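Local coordinates for protein thiosulfate reductase (Thermus thermophilus, PDB 2VPZ) that probably reduces polysulfide or thiosulfate in sulfur respiration, as the subunit that carries a molybdenum bis(molybdopterin guanine dinucleotide) cofactor and a [4Fe-4S] cluster, at residues A[231-237]-A[246-252]; A[263-268]-A[312-316]; A[649-655]-A[688-694]. All coordinates share one frame. Residue numbers count along the deposited sequence, not the author numbering.

Interaction 1: residues A[231-237]-A[246-252]. With MGD (2-amino-5,6-dimercapto-7-methyl-3,7,8a,9-tetrahydro-8-oxa-1,3,9,10-tetraaza-anthracen-4-one guanosine dinucleotide), chain I.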
loop_
_atom_site.group_PDB
_atom_site.type_symbol
_atom_site.label_atom_id
_atom_site.label_comp_id
_atom_site.label_asym_id
_atom_site.label_seq_id
_atom_site.Cartn_x
_atom_site.Cartn_y
_atom_site.Cartn_z
ATOM N N LYS A 231 7.897 19.274 -12.149
ATOM C CA LYS A 231 7.711 19.607 -10.751
ATOM C C LYS A 231 7.211 21.071 -10.642
ATOM O O LYS A 231 7.775 22.021 -11.229
ATOM C CB LYS A 231 8.963 19.236 -9.928
ATOM C CG LYS A 231 9.948 20.273 -9.459
ATOM C CD LYS A 231 11.036 19.571 -8.604
ATOM C CE LYS A 231 10.776 18.043 -8.470
ATOM N NZ LYS A 231 12.029 17.228 -8.544
ATOM N N VAL A 232 6.083 21.177 -9.937
ATOM C CA VAL A 232 5.195 22.319 -9.697
ATOM C C VAL A 232 5.205 22.987 -8.304
ATOM O O VAL A 232 4.927 22.318 -7.303
ATOM C CB VAL A 232 3.700 21.821 -9.989
ATOM C CG1 VAL A 232 2.706 22.974 -10.034
ATOM C CG2 VAL A 232 3.665 20.989 -11.290
ATOM N N VAL A 233 5.477 24.291 -8.231
ATOM C CA VAL A 233 5.467 25.028 -6.954
ATOM C C VAL A 233 4.180 25.907 -6.842
ATOM O O VAL A 233 3.887 26.674 -7.743
ATOM C CB VAL A 233 6.747 25.952 -6.799
ATOM C CG1 VAL A 233 6.679 26.735 -5.476
ATOM C CG2 VAL A 233 8.048 25.099 -6.842
ATOM N N VAL A 234 3.396 25.767 -5.777
ATOM C CA VAL A 234 2.185 26.583 -5.627
ATOM C C VAL A 234 2.304 27.574 -4.453
ATOM O O VAL A 234 2.688 27.204 -3.348
ATOM C CB VAL A 234 0.867 25.714 -5.442
ATOM C CG1 VAL A 234 -0.336 26.609 -5.050
ATOM C CG2 VAL A 234 0.540 24.960 -6.738
ATOM N N VAL A 235 2.000 28.843 -4.750
ATOM C CA VAL A 235 2.025 29.956 -3.797
ATOM C C VAL A 235 0.538 30.343 -3.630
ATOM O O VAL A 235 -0.116 30.759 -4.595
ATOM C CB VAL A 235 2.848 31.149 -4.381
ATOM C CG1 VAL A 235 2.939 32.286 -3.363
ATOM C CG2 VAL A 235 4.258 30.663 -4.815
ATOM N N ASP A 236 -0.007 30.213 -2.416
ATOM C CA ASP A 236 -1.438 30.451 -2.156
ATOM C C ASP A 236 -1.667 30.359 -0.621
ATOM O O ASP A 236 -1.063 29.516 0.038
ATOM C CB ASP A 236 -2.215 29.282 -2.874
ATOM C CG ASP A 236 -3.727 29.576 -3.119
ATOM O OD1 ASP A 236 -4.414 30.129 -2.232
ATOM O OD2 ASP A 236 -4.240 29.178 -4.217
ATOM N N PRO A 237 -2.516 31.246 -0.036
ATOM C CA PRO A 237 -2.743 31.105 1.417
ATOM C C PRO A 237 -3.628 29.859 1.716
ATOM O O PRO A 237 -3.856 29.513 2.877
ATOM C CB PRO A 237 -3.420 32.420 1.826
ATOM C CG PRO A 237 -4.047 32.942 0.545
ATOM C CD PRO A 237 -3.070 32.511 -0.541
ATOM N N ALA A 246 1.626 19.451 -5.950
ATOM C CA ALA A 246 2.896 20.176 -5.913
ATOM C C ALA A 246 4.061 19.621 -5.091
ATOM O O ALA A 246 3.860 18.957 -4.074
ATOM C CB ALA A 246 2.610 21.655 -5.474
ATOM N N HIS A 247 5.281 19.895 -5.548
ATOM C CA HIS A 247 6.498 19.475 -4.877
ATOM C C HIS A 247 6.711 20.448 -3.699
ATOM O O HIS A 247 7.077 20.010 -2.624
ATOM C CB HIS A 247 7.569 19.367 -5.963
ATOM C CG HIS A 247 7.162 18.560 -7.138
ATOM N ND1 HIS A 247 7.362 17.213 -7.224
ATOM C CD2 HIS A 247 6.399 18.880 -8.182
ATOM C CE1 HIS A 247 6.732 16.733 -8.276
ATOM N NE2 HIS A 247 6.134 17.738 -8.881
ATOM N N ARG A 248 6.376 21.719 -3.881
ATOM C CA ARG A 248 6.426 22.694 -2.781
ATOM C C ARG A 248 5.130 23.542 -2.622
ATOM O O ARG A 248 4.577 24.008 -3.617
ATOM C CB ARG A 248 7.596 23.677 -2.944
ATOM C CG ARG A 248 8.927 23.050 -3.320
ATOM C CD ARG A 248 10.031 24.098 -3.572
ATOM N NE ARG A 248 10.716 24.496 -2.342
ATOM C CZ ARG A 248 11.981 24.215 -2.025
ATOM N NH1 ARG A 248 12.739 23.528 -2.861
ATOM N NH2 ARG A 248 12.485 24.598 -0.851
ATOM N N TRP A 249 4.620 23.706 -1.396
ATOM C CA TRP A 249 3.480 24.604 -1.156
ATOM C C TRP A 249 4.009 25.802 -0.324
ATOM O O TRP A 249 4.500 25.584 0.776
ATOM C CB TRP A 249 2.312 23.954 -0.365
ATOM C CG TRP A 249 1.159 24.952 0.062
ATOM C CD1 TRP A 249 0.656 26.008 -0.670
ATOM C CD2 TRP A 249 0.383 24.927 1.292
ATOM N NE1 TRP A 249 -0.362 26.630 0.033
ATOM C CE2 TRP A 249 -0.545 25.996 1.234
ATOM C CE3 TRP A 249 0.395 24.106 2.437
ATOM C CZ2 TRP A 249 -1.463 26.265 2.278
ATOM C CZ3 TRP A 249 -0.520 24.369 3.490
ATOM C CH2 TRP A 249 -1.432 25.453 3.393
ATOM N N LEU A 250 3.968 27.038 -0.835
ATOM C CA LEU A 250 4.380 28.203 -0.017
ATOM C C LEU A 250 3.074 28.891 0.539
ATOM O O LEU A 250 2.406 29.643 -0.201
ATOM C CB LEU A 250 5.259 29.224 -0.805
ATOM C CG LEU A 250 6.327 28.790 -1.840
ATOM C CD1 LEU A 250 7.356 29.926 -2.136
ATOM C CD2 LEU A 250 7.067 27.536 -1.355
ATOM N N PRO A 251 2.670 28.626 1.832
ATOM C CA PRO A 251 1.458 29.266 2.385
ATOM C C PRO A 251 1.608 30.768 2.712
ATOM O O PRO A 251 1.607 31.161 3.890
ATOM C CB PRO A 251 1.086 28.447 3.625
ATOM C CG PRO A 251 2.258 27.515 3.901
ATOM C CD PRO A 251 3.286 27.686 2.773
ATOM N N ILE A 252 1.712 31.579 1.658
ATOM C CA ILE A 252 1.913 33.028 1.725
ATOM C C ILE A 252 0.868 33.872 2.465
ATOM O O ILE A 252 -0.346 33.623 2.416
ATOM C CB ILE A 252 2.105 33.623 0.255
ATOM C CG1 ILE A 252 3.132 34.746 0.252
ATOM C CG2 ILE A 252 0.741 34.095 -0.313
ATOM C CD1 ILE A 252 2.990 35.750 -0.911
HETATM P PB MGD I . -6.983 33.005 -8.979
HETATM O O1B MGD I . -7.714 34.152 -8.401
HETATM O O2B MGD I . -5.619 33.153 -9.427
HETATM O O3B MGD I . -8.060 32.630 -10.100
HETATM O O3A MGD I . -9.565 31.332 -11.691
HETATM P PA MGD I . -8.068 31.762 -11.441
HETATM O O1A MGD I . -7.743 32.514 -12.646
HETATM O O2A MGD I . -7.259 30.563 -11.294
HETATM O "O5'" MGD I . -6.982 31.814 -7.976
HETATM C "C5'" MGD I . -7.926 31.475 -6.958
HETATM C "C4'" MGD I . -6.967 31.068 -5.851
HETATM O "O4'" MGD I . -6.368 32.308 -5.511
HETATM C "C3'" MGD I . -7.563 30.534 -4.521
HETATM O "O3'" MGD I . -6.896 29.316 -4.100
HETATM C "C2'" MGD I . -7.276 31.639 -3.473
HETATM O "O2'" MGD I . -6.724 31.038 -2.308
HETATM C "C1'" MGD I . -6.109 32.362 -4.097
HETATM N N9 MGD I . -5.632 33.634 -3.487
HETATM C C8 MGD I . -6.394 34.565 -2.833
HETATM N N7 MGD I . -5.640 35.610 -2.389
HETATM C C5 MGD I . -4.358 35.334 -2.744
HETATM C C6 MGD I . -3.046 35.973 -2.513
HETATM O O6 MGD I . -3.044 37.069 -1.943
HETATM N N1 MGD I . -1.948 35.400 -3.002
HETATM C C2 MGD I . -1.984 34.198 -3.640
HETATM N N2 MGD I . -0.818 33.639 -4.124
HETATM N N3 MGD I . -3.157 33.537 -3.885
HETATM C C4 MGD I . -4.352 34.041 -3.472
HETATM C C10 MGD I . -10.642 32.069 -12.227
HETATM C C11 MGD I . -10.703 31.658 -13.662
HETATM O O11 MGD I . -11.136 30.291 -13.714
HETATM C C12 MGD I . -11.465 32.658 -14.571
HETATM S S12 MGD I . -11.102 34.302 -14.578
HETATM C C13 MGD I . -12.472 32.273 -15.435
HETATM S S13 MGD I . -13.184 33.401 -16.495
HETATM C C14 MGD I . -12.942 30.842 -15.484
HETATM N N15 MGD I . -14.172 30.563 -14.841
HETATM C C16 MGD I . -14.471 29.303 -14.389
HETATM C C17 MGD I . -15.768 28.902 -13.735
HETATM O O17 MGD I . -16.696 29.751 -13.628
HETATM N N18 MGD I . -15.959 27.595 -13.347
HETATM C C19 MGD I . -14.924 26.726 -13.476
HETATM N N19 MGD I . -15.120 25.507 -13.012
HETATM N N20 MGD I . -13.686 26.988 -14.014
HETATM C C21 MGD I . -13.462 28.243 -14.509
HETATM N N22 MGD I . -12.299 28.605 -15.027
HETATM C C23 MGD I . -11.818 29.947 -15.003
#
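K231 opens the strand 231-235, and its CB lies over the face of the H247 ring, a CH-pi contact. V232 O then accepts from H247 N (3.0 Å). V233 to V235 pair in parallel with R248 to L250. V234 N donates to R248 O at 3.0 Å, and V234 O accepts from L250 N at 2.8 Å. V233 and V235 share one sheet face with L250: V235 CG2 is 4.1 Å from L250 CG. V234 lies on the W249 face. V235 O points away from this strand and accepts from N2 of the MGD guanine (3.0 Å). The strand ends at V235. D236 N makes only a weak bond to L250 O (3.3 Å), while D236 O accepts a hydrogen bond from W249 NE1 (3.0 Å). D236 OD1 and OD2 bind the ribose O2' and O3' at 2.5 and 2.7 Å. P237 CD packs on I252 CG2 (4.1 Å). Such a nucleotide site after a parallel strand is characteristic of Rossmann-like folds. Here the carboxylate reads the ribose diol and the backbone the guanine.

Interaction 2: residues A[263-268]-A[312-316]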
loop_
_atom_site.group_PDB
_atom_site.type_symbol
_atom_site.label_atom_id
_atom_site.label_comp_id
_atom_site.label_asym_id
_atom_site.label_seq_id
_atom_site.Cartn_x
_atom_site.Cartn_y
_atom_site.Cartn_z
ATOM N N ALA A 263 11.942 39.905 -4.395
ATOM C CA ALA A 263 13.072 39.185 -3.771
ATOM C C ALA A 263 13.619 38.041 -4.659
ATOM O O ALA A 263 14.767 37.617 -4.505
ATOM C CB ALA A 263 12.694 38.642 -2.351
ATOM N N TRP A 264 12.799 37.524 -5.566
ATOM C CA TRP A 264 13.258 36.505 -6.505
ATOM C C TRP A 264 14.002 37.247 -7.637
ATOM O O TRP A 264 15.013 36.757 -8.152
ATOM C CB TRP A 264 12.107 35.665 -7.081
ATOM C CG TRP A 264 11.623 34.522 -6.200
ATOM C CD1 TRP A 264 12.272 33.966 -5.122
ATOM C CD2 TRP A 264 10.390 33.794 -6.333
ATOM N NE1 TRP A 264 11.513 32.953 -4.583
ATOM C CE2 TRP A 264 10.357 32.823 -5.304
ATOM C CE3 TRP A 264 9.310 33.870 -7.225
ATOM C CZ2 TRP A 264 9.274 31.927 -5.141
ATOM C CZ3 TRP A 264 8.230 32.985 -7.073
ATOM C CH2 TRP A 264 8.225 32.025 -6.032
ATOM N N ILE A 265 13.494 38.414 -8.031
ATOM C CA ILE A 265 14.117 39.257 -9.074
ATOM C C ILE A 265 15.535 39.583 -8.539
ATOM O O ILE A 265 16.536 39.448 -9.247
ATOM C CB ILE A 265 13.287 40.611 -9.351
ATOM C CG1 ILE A 265 12.146 40.371 -10.359
ATOM C CG2 ILE A 265 14.244 41.714 -9.852
ATOM C CD1 ILE A 265 11.026 41.458 -10.326
ATOM N N HIS A 266 15.601 39.992 -7.275
ATOM C CA HIS A 266 16.871 40.272 -6.594
ATOM C C HIS A 266 17.837 39.056 -6.608
ATOM O O HIS A 266 19.023 39.218 -6.895
ATOM C CB HIS A 266 16.655 40.705 -5.110
ATOM C CG HIS A 266 17.891 40.871 -4.294
ATOM N ND1 HIS A 266 18.235 42.063 -3.706
ATOM C CD2 HIS A 266 18.847 40.007 -3.955
ATOM C CE1 HIS A 266 19.366 41.929 -3.050
ATOM N NE2 HIS A 266 19.758 40.679 -3.189
ATOM N N VAL A 267 17.361 37.847 -6.293
ATOM C CA VAL A 267 18.258 36.681 -6.280
ATOM C C VAL A 267 18.825 36.298 -7.677
ATOM O O VAL A 267 19.991 35.949 -7.787
ATOM C CB VAL A 267 17.624 35.399 -5.578
ATOM C CG1 VAL A 267 18.603 34.202 -5.653
ATOM C CG2 VAL A 267 17.287 35.711 -4.102
ATOM N N LEU A 268 18.026 36.397 -8.739
ATOM C CA LEU A 268 18.487 36.093 -10.108
ATOM C C LEU A 268 19.450 37.181 -10.662
ATOM O O LEU A 268 20.335 36.884 -11.478
ATOM C CB LEU A 268 17.298 35.876 -11.081
ATOM C CG LEU A 268 16.147 34.916 -10.711
ATOM C CD1 LEU A 268 14.928 35.145 -11.638
ATOM C CD2 LEU A 268 16.626 33.452 -10.764
ATOM N N ILE A 312 12.801 31.054 0.034
ATOM C CA ILE A 312 12.776 32.064 -1.053
ATOM C C ILE A 312 13.981 31.965 -2.029
ATOM O O ILE A 312 13.826 32.074 -3.255
ATOM C CB ILE A 312 12.637 33.526 -0.496
ATOM C CG1 ILE A 312 11.345 33.622 0.334
ATOM C CG2 ILE A 312 12.737 34.545 -1.674
ATOM C CD1 ILE A 312 10.977 34.978 0.945
ATOM N N ARG A 313 15.161 31.735 -1.460
ATOM C CA ARG A 313 16.427 31.522 -2.175
ATOM C C ARG A 313 16.445 30.237 -3.021
ATOM O O ARG A 313 16.759 30.269 -4.221
ATOM C CB ARG A 313 17.596 31.452 -1.201
ATOM C CG ARG A 313 18.346 32.719 -1.147
ATOM C CD ARG A 313 19.654 32.669 -0.422
ATOM N NE ARG A 313 19.834 34.019 0.057
ATOM C CZ ARG A 313 19.492 34.434 1.264
ATOM N NH1 ARG A 313 18.982 33.580 2.141
ATOM N NH2 ARG A 313 19.569 35.727 1.551
ATOM N N GLU A 314 16.153 29.113 -2.371
ATOM C CA GLU A 314 16.086 27.790 -3.010
ATOM C C GLU A 314 15.130 27.801 -4.219
ATOM O O GLU A 314 15.480 27.290 -5.290
ATOM C CB GLU A 314 15.641 26.714 -2.004
ATOM C CG GLU A 314 16.762 25.932 -1.302
ATOM C CD GLU A 314 16.303 25.114 -0.063
ATOM O OE1 GLU A 314 15.219 24.474 -0.100
ATOM O OE2 GLU A 314 17.059 25.111 0.939
ATOM N N VAL A 315 13.935 28.365 -4.075
ATOM C CA VAL A 315 13.022 28.414 -5.214
ATOM C C VAL A 315 13.605 29.206 -6.408
ATOM O O VAL A 315 13.493 28.740 -7.536
ATOM C CB VAL A 315 11.592 28.945 -4.808
ATOM C CG1 VAL A 315 10.684 29.124 -6.065
ATOM C CG2 VAL A 315 10.954 27.955 -3.838
ATOM N N ALA A 316 14.248 30.354 -6.207
ATOM C CA ALA A 316 14.834 31.073 -7.352
ATOM C C ALA A 316 16.021 30.326 -8.005
ATOM O O ALA A 316 16.199 30.394 -9.225
ATOM C CB ALA A 316 15.283 32.495 -6.957
#
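Two helical segments, 263-268 and 312-316, cross at -60° with their axes 9.4 Å apart at closest approach. The nearest CA atoms belong to W264 and A316, at 5.7 Å. The small A316 side chain points at the first helix and lets the backbones come this near. Its CB meets W264 CD1 at 3.8 Å, V267 CG1 at 4.0 Å and L268 CD2 at 4.1 Å. W264 is the main partner on the other side. Its CD1 lies 3.5 Å from I312 CG2, and its CZ2 is 3.3 Å from V315 CG1. W264 NE1 also makes a weak hydrogen bond to I312 O, 2.8 Å long but bent. A263 CB adds a looser touch on I312 CG2 (4.2 Å). The interface is otherwise apolar. Beyond it, R313 forms a salt bridge with E299. Helix 298-305 packs on A263 and I312 through A301. Helix 341-354 lies against I265 and L268. W264 and V315 rest on L250 and R248 of the edge strand 248-250, so this helix pair packs beside the parallel sheet.

Interaction 3: residues A[649-655]-A[688-694]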
loop_
_atom_site.group_PDB
_atom_site.type_symbol
_atom_site.label_atom_id
_atom_site.label_comp_id
_atom_site.label_asym_id
_atom_site.label_seq_id
_atom_site.Cartn_x
_atom_site.Cartn_y
_atom_site.Cartn_z
ATOM N N VAL A 649 -18.042 27.077 3.705
ATOM C CA VAL A 649 -16.996 28.048 4.192
ATOM C C VAL A 649 -15.777 27.307 4.772
ATOM O O VAL A 649 -15.944 26.506 5.689
ATOM C CB VAL A 649 -17.454 29.027 5.400
ATOM C CG1 VAL A 649 -16.619 30.345 5.359
ATOM C CG2 VAL A 649 -18.936 29.320 5.389
ATOM N N TRP A 650 -14.576 27.585 4.264
ATOM C CA TRP A 650 -13.337 26.955 4.744
ATOM C C TRP A 650 -12.704 27.806 5.892
ATOM O O TRP A 650 -12.370 28.975 5.676
ATOM C CB TRP A 650 -12.292 26.813 3.612
ATOM C CG TRP A 650 -12.680 25.963 2.377
ATOM C CD1 TRP A 650 -13.933 25.806 1.854
ATOM C CD2 TRP A 650 -11.801 25.162 1.559
ATOM N NE1 TRP A 650 -13.892 24.950 0.780
ATOM C CE2 TRP A 650 -12.601 24.536 0.576
ATOM C CE3 TRP A 650 -10.422 24.896 1.575
ATOM C CZ2 TRP A 650 -12.057 23.673 -0.413
ATOM C CZ3 TRP A 650 -9.875 24.033 0.589
ATOM C CH2 TRP A 650 -10.702 23.430 -0.379
ATOM N N ILE A 651 -12.605 27.232 7.102
ATOM C CA ILE A 651 -11.953 27.888 8.246
ATOM C C ILE A 651 -10.948 26.892 8.803
ATOM O O ILE A 651 -11.181 25.667 8.753
ATOM C CB ILE A 651 -12.886 28.228 9.478
ATOM C CG1 ILE A 651 -14.317 27.850 9.211
ATOM C CG2 ILE A 651 -12.733 29.713 9.887
ATOM C CD1 ILE A 651 -14.757 26.503 9.807
ATOM N N HIS A 652 -9.853 27.413 9.349
ATOM C CA HIS A 652 -8.876 26.553 9.954
ATOM C C HIS A 652 -9.500 25.782 11.128
ATOM O O HIS A 652 -10.307 26.330 11.874
ATOM C CB HIS A 652 -7.616 27.262 10.508
ATOM C CG HIS A 652 -6.519 26.354 10.913
ATOM N ND1 HIS A 652 -6.556 25.629 12.062
ATOM C CD2 HIS A 652 -5.431 25.939 10.255
ATOM C CE1 HIS A 652 -5.542 24.794 12.093
ATOM N NE2 HIS A 652 -4.835 24.961 10.996
ATOM N N LYS A 653 -9.138 24.494 11.263
ATOM C CA LYS A 653 -9.615 23.571 12.316
ATOM C C LYS A 653 -9.603 24.116 13.763
ATOM O O LYS A 653 -10.522 23.865 14.550
ATOM C CB LYS A 653 -8.802 22.264 12.279
ATOM C CG LYS A 653 -9.332 21.199 11.364
ATOM C CD LYS A 653 -8.258 20.252 10.866
ATOM C CE LYS A 653 -8.684 18.778 10.998
ATOM N NZ LYS A 653 -7.604 17.817 10.585
ATOM N N GLU A 654 -8.534 24.827 14.101
ATOM C CA GLU A 654 -8.334 25.434 15.418
ATOM C C GLU A 654 -9.200 26.702 15.640
ATOM O O GLU A 654 -9.510 27.054 16.789
ATOM C CB GLU A 654 -6.828 25.726 15.662
ATOM C CG GLU A 654 -6.020 24.537 16.271
ATOM C CD GLU A 654 -4.591 24.340 15.678
ATOM O OE1 GLU A 654 -3.773 25.287 15.722
ATOM O OE2 GLU A 654 -4.306 23.205 15.201
ATOM N N GLU A 655 -9.592 27.391 14.572
ATOM C CA GLU A 655 -10.469 28.557 14.735
ATOM C C GLU A 655 -11.901 28.048 14.921
ATOM O O GLU A 655 -12.582 28.491 15.825
ATOM C CB GLU A 655 -10.437 29.517 13.536
ATOM C CG GLU A 655 -9.069 30.076 13.166
ATOM C CD GLU A 655 -8.499 31.046 14.198
ATOM O OE1 GLU A 655 -9.124 32.123 14.389
ATOM O OE2 GLU A 655 -7.458 30.735 14.804
ATOM N N ILE A 688 -5.944 25.789 5.115
ATOM C CA ILE A 688 -6.001 27.252 5.035
ATOM C C ILE A 688 -5.367 27.950 6.253
ATOM O O ILE A 688 -5.379 27.402 7.365
ATOM C CB ILE A 688 -7.521 27.752 4.846
ATOM C CG1 ILE A 688 -7.584 29.214 4.403
ATOM C CG2 ILE A 688 -8.326 27.497 6.150
ATOM C CD1 ILE A 688 -8.676 29.550 3.318
ATOM N N ARG A 689 -4.775 29.123 6.036
ATOM C CA ARG A 689 -4.173 29.931 7.116
ATOM C C ARG A 689 -5.328 30.384 8.082
ATOM O O ARG A 689 -6.511 30.273 7.723
ATOM C CB ARG A 689 -3.424 31.151 6.542
ATOM C CG ARG A 689 -2.305 30.808 5.524
ATOM C CD ARG A 689 -1.616 32.058 4.931
ATOM N NE ARG A 689 -1.529 33.171 5.883
ATOM C CZ ARG A 689 -0.444 33.576 6.531
ATOM N NH1 ARG A 689 0.718 32.966 6.351
ATOM N NH2 ARG A 689 -0.512 34.603 7.371
ATOM N N LYS A 690 -4.995 30.883 9.282
ATOM C CA LYS A 690 -5.953 31.312 10.321
ATOM C C LYS A 690 -6.553 32.731 10.128
ATOM O O LYS A 690 -7.536 33.118 10.785
ATOM C CB LYS A 690 -5.320 31.198 11.730
ATOM C CG LYS A 690 -4.872 29.779 12.123
ATOM C CD LYS A 690 -4.332 29.673 13.557
ATOM C CE LYS A 690 -3.793 28.263 13.862
ATOM N NZ LYS A 690 -3.707 27.935 15.327
ATOM N N ASP A 691 -5.909 33.452 9.196
ATOM C CA ASP A 691 -6.142 34.829 8.653
ATOM C C ASP A 691 -7.354 34.899 7.734
ATOM O O ASP A 691 -7.810 35.986 7.348
ATOM C CB ASP A 691 -5.172 35.249 7.550
ATOM C CG ASP A 691 -3.750 35.382 7.956
ATOM O OD1 ASP A 691 -3.484 36.110 8.909
ATOM O OD2 ASP A 691 -2.906 34.815 7.237
ATOM N N CYS A 692 -7.701 33.738 7.210
ATOM C CA CYS A 692 -8.655 33.641 6.148
ATOM C C CYS A 692 -9.780 32.710 6.278
ATOM O O CYS A 692 -9.807 31.835 7.142
ATOM C CB CYS A 692 -7.904 33.282 4.844
ATOM S SG CYS A 692 -6.556 34.330 4.311
ATOM N N VAL A 693 -10.659 32.876 5.304
ATOM C CA VAL A 693 -11.867 32.106 5.114
ATOM C C VAL A 693 -12.083 32.114 3.561
ATOM O O VAL A 693 -11.694 33.058 2.858
ATOM C CB VAL A 693 -13.035 32.786 5.971
ATOM C CG1 VAL A 693 -14.229 33.140 5.128
ATOM C CG2 VAL A 693 -13.422 31.851 7.144
ATOM N N TYR A 694 -12.643 31.039 3.028
ATOM C CA TYR A 694 -12.833 30.858 1.582
ATOM C C TYR A 694 -14.236 30.282 1.221
ATOM O O TYR A 694 -14.743 29.431 1.957
ATOM C CB TYR A 694 -11.727 29.889 1.068
ATOM C CG TYR A 694 -11.854 29.401 -0.380
ATOM C CD1 TYR A 694 -11.318 30.136 -1.437
ATOM C CD2 TYR A 694 -12.551 28.218 -0.689
ATOM C CE1 TYR A 694 -11.466 29.727 -2.784
ATOM C CE2 TYR A 694 -12.711 27.791 -2.033
ATOM C CZ TYR A 694 -12.162 28.557 -3.079
ATOM O OH TYR A 694 -12.301 28.170 -4.399
HETATM O O HOH W 1 -8.975 30.244 8.917
HETATM O O HOH W 2 -7.565 34.954 13.458
HETATM O O HOH W 3 -6.127 28.846 16.274
#
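K690 has the largest area buried by this contact, although the residue lies at the surface, where Y46 of the NRFC protein chain packs on it. Its extended side chain runs along H652 and places CE over the imidazole face, 4.3 Å from the ring centroid. K690 NZ then forms a salt bridge with E654 OE1 (2.7 Å). A water links the same NZ to E655 OE2, whose other partner is R658. H652 is the N-cap of the helix that follows: its ND1 accepts from E654 N at 3.0 Å. W650 anchors the other end. Its N donates to Y694 O (3.0 Å), and the return bond from Y694 N to W650 O is weak at 3.4 Å. The first bond links the two outermost strands of the sheet, 648-650 and 692-696, consistent with the double-psi beta-barrel of this domain family. The edge of the Y694 ring meets the face of the W650 five-membered ring, with centroids 5.0 Å apart and planes at 72°. The Y694 side chain comes within about 4 Å of an MGD. Between these ends I688 CG2 lies 3.8 Å from I651 C, and I688 O is 3.2 Å from H652 CD2. A water ties H652 N to R689 O and C692 O.

Interactions 1 and 2 share the neighbourhood of strand 248-250, which leads into helix 257-270. R248 NH2 bridges to E314 OE1 at 2.8 Å, and L250 CD1 meets W264 CZ2 at 4.1 Å. Interaction 3 belongs to the dinucleotide-binding domain. It reaches interaction 1 through R689, whose NH1 probably bonds P251 O (3.2 Å). Interactions 2 and 3 do not touch; their nearest atoms are about 12 Å apart. Interaction 2 is buried and almost wholly apolar. Interaction 1 is partly buried, held by main-chain bonds, and binds the nucleotide directly. Interaction 3 is mostly buried, yet turns to a salt bridge at its exposed K690 and E654 end, with waters there and further in.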